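Local coordinates for protein muramoyltetrapeptide carboxypeptidase (Oxalobacter formigenes OXCC13, PDB 6UUK) that probably hydrolyses, as a serine-type carboxypeptidase, the bond that releases the terminal D-alanine from muramoyl tetrapeptides of the bacterial cell wall, at residues G221-L226 against L243-I248; A273-H278 against T310-G315. One frame throughout, in Å; residues are numbered along the deposited sequence.

Contact 1 of 2, residues G221-L226 against L243-I248; sequences GNLTML and LFVEDI
G221 and N222 run parallel to V245 and E246 as neighbouring strands, held by three backbone bonds: G221 N to F244 O, E246 N weakly to G221 O, and L223 N to E246 O at 2.7 Å. The last comes from the first turn of helix 223-228, so the pairing runs into the helix start. G221, at phi 157°, psi -120°, needs to be glycine; its N lies 3.6 Å above one face of the F244 ring, toward the rim. T224, whose hydroxyl suits a carboxylate, sets OG1 2.5 Å from D247 OD2 on the syn lone pair, the side chains crossing at about a right angle. N222 caps the helix: with CG anti to the backbone N (chi1 -176°), OD1 accepts from M225 N (selenomethionine), while ND2 gives a weak 3.5 Å bond to E246 OE1. An amide suits this place because it can accept and donate at once. On the side of helix 223-228, L226 CD1 rests 3.7 Å from V245 CG1, and L223 CD1 touches the same methyl. E246 OE2 bonds weakly to H316 ND1, consistent with the predicted charge relay of the S66 active site, set at the strand ends of a beta-alpha-beta unit.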
loop_
_atom_site.group_PDB
_atom_site.type_symbol
_atom_site.label_atom_id
_atom_site.label_comp_id
_atom_site.label_asym_id
_atom_site.label_seq_id
_atom_site.Cartn_x
_atom_site.Cartn_y
_atom_site.Cartn_z
ATOM N N GLY B 221 7.094 -6.172 -10.678
ATOM C CA GLY B 221 6.031 -5.580 -11.466
ATOM C C GLY B 221 5.579 -4.233 -10.941
ATOM O O GLY B 221 6.371 -3.289 -10.867
ATOM N N ASN B 222 4.304 -4.131 -10.574
ATOM C CA ASN B 222 3.762 -2.885 -10.051
ATOM C C ASN B 222 4.127 -2.736 -8.579
ATOM O O ASN B 222 3.975 -3.678 -7.796
ATOM C CB ASN B 222 2.246 -2.848 -10.235
ATOM C CG ASN B 222 1.637 -1.533 -9.792
ATOM O OD1 ASN B 222 1.187 -1.398 -8.655
ATOM N ND2 ASN B 222 1.620 -0.555 -10.690
ATOM N N LEU B 223 4.608 -1.547 -8.207
ATOM C CA LEU B 223 5.071 -1.333 -6.838
ATOM C C LEU B 223 3.921 -1.400 -5.840
ATOM O O LEU B 223 4.088 -1.917 -4.729
ATOM C CB LEU B 223 5.794 0.010 -6.734
ATOM C CG LEU B 223 6.311 0.388 -5.345
ATOM C CD1 LEU B 223 7.290 -0.658 -4.830
ATOM C CD2 LEU B 223 6.955 1.764 -5.365
ATOM N N THR B 224 2.749 -0.883 -6.214
ATOM C CA THR B 224 1.610 -0.911 -5.303
ATOM C C THR B 224 1.127 -2.337 -5.066
ATOM O O THR B 224 0.729 -2.688 -3.949
ATOM C CB THR B 224 0.476 -0.041 -5.849
ATOM O OG1 THR B 224 0.959 1.290 -6.072
ATOM C CG2 THR B 224 -0.686 0.009 -4.868
HETATM N N MSE B 225 1.166 -3.174 -6.098
HETATM C CA MSE B 225 0.705 -4.551 -5.981
HETATM C C MSE B 225 1.728 -5.420 -5.256
HETATM O O MSE B 225 1.370 -6.406 -4.614
HETATM C CB MSE B 225 0.402 -5.130 -7.363
HETATM C CG MSE B 225 -0.469 -4.228 -8.219
HETATM SE SE MSE B 225 -2.110 -3.690 -7.313
HETATM C CE MSE B 225 -2.631 -2.219 -8.484
ATOM N N LEU B 226 3.007 -5.049 -5.361
ATOM C CA LEU B 226 4.049 -5.785 -4.655
ATOM C C LEU B 226 4.042 -5.464 -3.165
ATOM O O LEU B 226 4.148 -6.367 -2.328
ATOM C CB LEU B 226 5.417 -5.483 -5.267
ATOM C CG LEU B 226 5.701 -6.142 -6.618
ATOM C CD1 LEU B 226 7.071 -5.739 -7.139
ATOM C CD2 LEU B 226 5.591 -7.655 -6.506
ATOM N N LEU B 243 14.997 -7.767 -8.839
ATOM C CA LEU B 243 13.645 -7.259 -8.647
ATOM C C LEU B 243 13.473 -5.938 -9.387
ATOM O O LEU B 243 14.328 -5.051 -9.289
ATOM C CB LEU B 243 13.348 -7.074 -7.158
ATOM C CG LEU B 243 11.955 -6.570 -6.773
ATOM C CD1 LEU B 243 10.893 -7.593 -7.130
ATOM C CD2 LEU B 243 11.900 -6.236 -5.292
ATOM N N PHE B 244 12.370 -5.811 -10.122
ATOM C CA PHE B 244 12.033 -4.588 -10.833
ATOM C C PHE B 244 10.651 -4.109 -10.410
ATOM O O PHE B 244 9.752 -4.912 -10.145
ATOM C CB PHE B 244 12.081 -4.787 -12.358
ATOM C CG PHE B 244 11.014 -5.704 -12.892
ATOM C CD1 PHE B 244 11.208 -7.075 -12.914
ATOM C CD2 PHE B 244 9.825 -5.193 -13.387
ATOM C CE1 PHE B 244 10.231 -7.919 -13.409
ATOM C CE2 PHE B 244 8.845 -6.032 -13.882
ATOM C CZ PHE B 244 9.048 -7.397 -13.894
ATOM N N VAL B 245 10.488 -2.784 -10.345
ATOM C CA VAL B 245 9.244 -2.166 -9.904
ATOM C C VAL B 245 8.917 -0.980 -10.802
ATOM O O VAL B 245 9.783 -0.422 -11.480
ATOM C CB VAL B 245 9.306 -1.706 -8.430
ATOM C CG1 VAL B 245 9.400 -2.902 -7.496
ATOM C CG2 VAL B 245 10.480 -0.763 -8.216
ATOM N N GLU B 246 7.640 -0.600 -10.795
ATOM C CA GLU B 246 7.159 0.568 -11.521
ATOM C C GLU B 246 5.810 0.969 -10.939
ATOM O O GLU B 246 5.152 0.179 -10.257
ATOM C CB GLU B 246 7.052 0.298 -13.027
ATOM C CG GLU B 246 6.221 -0.923 -13.411
ATOM C CD GLU B 246 4.727 -0.658 -13.387
ATOM O OE1 GLU B 246 3.962 -1.585 -13.045
ATOM O OE2 GLU B 246 4.317 0.478 -13.706
ATOM N N ASP B 247 5.403 2.205 -11.224
ATOM C CA ASP B 247 4.144 2.728 -10.707
ATOM C C ASP B 247 3.817 4.028 -11.431
ATOM O O ASP B 247 4.642 4.581 -12.162
ATOM C CB ASP B 247 4.211 2.954 -9.193
ATOM C CG ASP B 247 2.935 2.546 -8.487
ATOM O OD1 ASP B 247 1.863 2.576 -9.126
ATOM O OD2 ASP B 247 3.005 2.193 -7.290
ATOM N N ILE B 248 2.588 4.508 -11.214
ATOM C CA ILE B 248 2.126 5.786 -11.741
ATOM C C ILE B 248 1.244 6.457 -10.697
ATOM O O ILE B 248 0.752 5.820 -9.763
ATOM C CB ILE B 248 1.348 5.646 -13.068
ATOM C CG1 ILE B 248 0.307 4.528 -12.962
ATOM C CG2 ILE B 248 2.303 5.424 -14.230
ATOM C CD1 ILE B 248 -0.685 4.508 -14.102
#

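Contact 2 of 2, residues A273-H278 against T310-G315; sequences ALVLGH and TGLPFG
H278 is met by a chain with no regular structure: its N donates to F314 O at 2.6 Å, nearly straight at 170°. In the H278 imidazole, CD2 reaches F314 N at 3.2 Å and NE2 lies 3.4 Å from P313 CA. L312 O lies over one face of the ring, offset toward the rim. A second backbone bond, L312 N to L276 O at 3.2 Å, holds the other end, and G277 CA approaches L312 O at 3.4 Å in a CA-H...O contact. Glycine suits 277 because a CB there would clash with F314 O; G311 and G315 adopt backbone angles that themselves call for glycine. Between these bonds P313 centres an inverse gamma turn, which fits the restricted phi of proline. The apolar contact is made by L312 CB, 3.6 Å from V275 CG1, where the side chains cross at about a right angle; these branched residues are buried beside F244. L276 CD2 lies 4.0 Å from T310 CG2, the two side chains side by side. T310 OG1 is bonded to S206. Two backbone bonds thus join strand 273-280 to the loop that leaves strand 308-310 and leads to H316, the predicted charge-relay histidine of the S66 peptidase site.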
loop_
_atom_site.group_PDB
_atom_site.type_symbol
_atom_site.label_atom_id
_atom_site.label_comp_id
_atom_site.label_asym_id
_atom_site.label_seq_id
_atom_site.Cartn_x
_atom_site.Cartn_y
_atom_site.Cartn_z
ATOM N N ALA B 273 19.933 -7.139 -6.892
ATOM C CA ALA B 273 19.890 -5.766 -7.375
ATOM C C ALA B 273 18.439 -5.335 -7.511
ATOM O O ALA B 273 17.552 -6.158 -7.755
ATOM C CB ALA B 273 20.618 -5.614 -8.716
ATOM N N LEU B 274 18.209 -4.035 -7.348
ATOM C CA LEU B 274 16.890 -3.433 -7.496
ATOM C C LEU B 274 16.880 -2.588 -8.761
ATOM O O LEU B 274 17.724 -1.701 -8.925
ATOM C CB LEU B 274 16.533 -2.584 -6.277
ATOM C CG LEU B 274 15.215 -1.810 -6.354
ATOM C CD1 LEU B 274 14.032 -2.764 -6.455
ATOM C CD2 LEU B 274 15.060 -0.879 -5.162
ATOM N N VAL B 275 15.930 -2.864 -9.652
ATOM C CA VAL B 275 15.801 -2.156 -10.919
ATOM C C VAL B 275 14.544 -1.300 -10.862
ATOM O O VAL B 275 13.463 -1.792 -10.516
ATOM C CB VAL B 275 15.756 -3.129 -12.108
ATOM C CG1 VAL B 275 15.745 -2.362 -13.419
ATOM C CG2 VAL B 275 16.941 -4.077 -12.057
ATOM N N LEU B 276 14.684 -0.021 -11.199
ATOM C CA LEU B 276 13.580 0.928 -11.159
ATOM C C LEU B 276 13.070 1.172 -12.573
ATOM O O LEU B 276 13.826 1.616 -13.444
ATOM C CB LEU B 276 14.013 2.243 -10.510
ATOM C CG LEU B 276 13.697 2.420 -9.023
ATOM C CD1 LEU B 276 14.252 1.267 -8.203
ATOM C CD2 LEU B 276 14.241 3.746 -8.516
ATOM N N GLY B 277 11.790 0.882 -12.797
ATOM C CA GLY B 277 11.150 1.140 -14.072
ATOM C C GLY B 277 10.663 2.567 -14.181
ATOM O O GLY B 277 11.219 3.491 -13.575
ATOM N N HIS B 278 9.604 2.756 -14.963
ATOM C CA HIS B 278 9.036 4.082 -15.159
ATOM C C HIS B 278 8.149 4.463 -13.981
ATOM O O HIS B 278 7.239 3.716 -13.606
ATOM C CB HIS B 278 8.234 4.139 -16.459
ATOM C CG HIS B 278 9.078 4.278 -17.687
ATOM N ND1 HIS B 278 9.897 5.364 -17.908
ATOM C CD2 HIS B 278 9.223 3.471 -18.765
ATOM C CE1 HIS B 278 10.514 5.218 -19.067
ATOM N NE2 HIS B 278 10.123 4.079 -19.607
ATOM N N THR B 310 18.541 2.299 -12.249
ATOM C CA THR B 310 17.398 3.007 -12.805
ATOM C C THR B 310 17.467 3.014 -14.327
ATOM O O THR B 310 18.473 2.637 -14.933
ATOM C CB THR B 310 17.334 4.445 -12.274
ATOM O OG1 THR B 310 18.416 5.207 -12.825
ATOM C CG2 THR B 310 17.437 4.455 -10.758
ATOM N N GLY B 311 16.369 3.449 -14.942
ATOM C CA GLY B 311 16.295 3.591 -16.380
ATOM C C GLY B 311 15.565 2.485 -17.110
ATOM O O GLY B 311 15.481 2.537 -18.343
ATOM N N LEU B 312 15.041 1.493 -16.399
ATOM C CA LEU B 312 14.325 0.394 -17.033
ATOM C C LEU B 312 13.125 0.927 -17.808
ATOM O O LEU B 312 12.245 1.567 -17.210
ATOM C CB LEU B 312 13.866 -0.617 -15.984
ATOM C CG LEU B 312 13.075 -1.829 -16.483
ATOM C CD1 LEU B 312 13.945 -2.735 -17.342
ATOM C CD2 LEU B 312 12.483 -2.602 -15.315
ATOM N N PRO B 313 13.042 0.694 -19.121
ATOM C CA PRO B 313 11.915 1.228 -19.910
ATOM C C PRO B 313 10.677 0.347 -19.803
ATOM O O PRO B 313 10.247 -0.326 -20.746
ATOM C CB PRO B 313 12.500 1.274 -21.326
ATOM C CG PRO B 313 13.624 0.255 -21.339
ATOM C CD PRO B 313 13.901 -0.189 -19.926
ATOM N N PHE B 314 10.082 0.343 -18.613
ATOM C CA PHE B 314 8.882 -0.437 -18.360
ATOM C C PHE B 314 7.993 0.310 -17.377
ATOM O O PHE B 314 8.479 0.884 -16.399
ATOM C CB PHE B 314 9.217 -1.829 -17.818
ATOM C CG PHE B 314 8.008 -2.652 -17.488
ATOM C CD1 PHE B 314 7.280 -3.267 -18.491
ATOM C CD2 PHE B 314 7.597 -2.807 -16.175
ATOM C CE1 PHE B 314 6.164 -4.021 -18.193
ATOM C CE2 PHE B 314 6.483 -3.561 -15.870
ATOM C CZ PHE B 314 5.765 -4.168 -16.880
ATOM N N GLY B 315 6.694 0.291 -17.645
ATOM C CA GLY B 315 5.731 0.962 -16.795
ATOM C C GLY B 315 4.446 1.219 -17.562
ATOM O O GLY B 315 4.183 0.585 -18.584
#

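How the contacts relate
From the N terminus, contact 1 comes first: the chain leaves strand 213-222 through helix 223-228 and returns as strand 242-248, closing a beta-alpha-beta loop. Helix 252-264 then leads to strand 273-280, where contact 2 opens; helix 293-303 and strand 308-310 intervene before residues 310-315 close it. The two loops therefore follow one another in series, neither nesting nor crossing. They meet in the sheet because strands 242-248 and 273-280 are parallel neighbours, probably bonded from G277 N to V245 O and from V275 N to L243 O. Across this seam E246 packs on G315 and H278, next to H316, its predicted charge-relay partner.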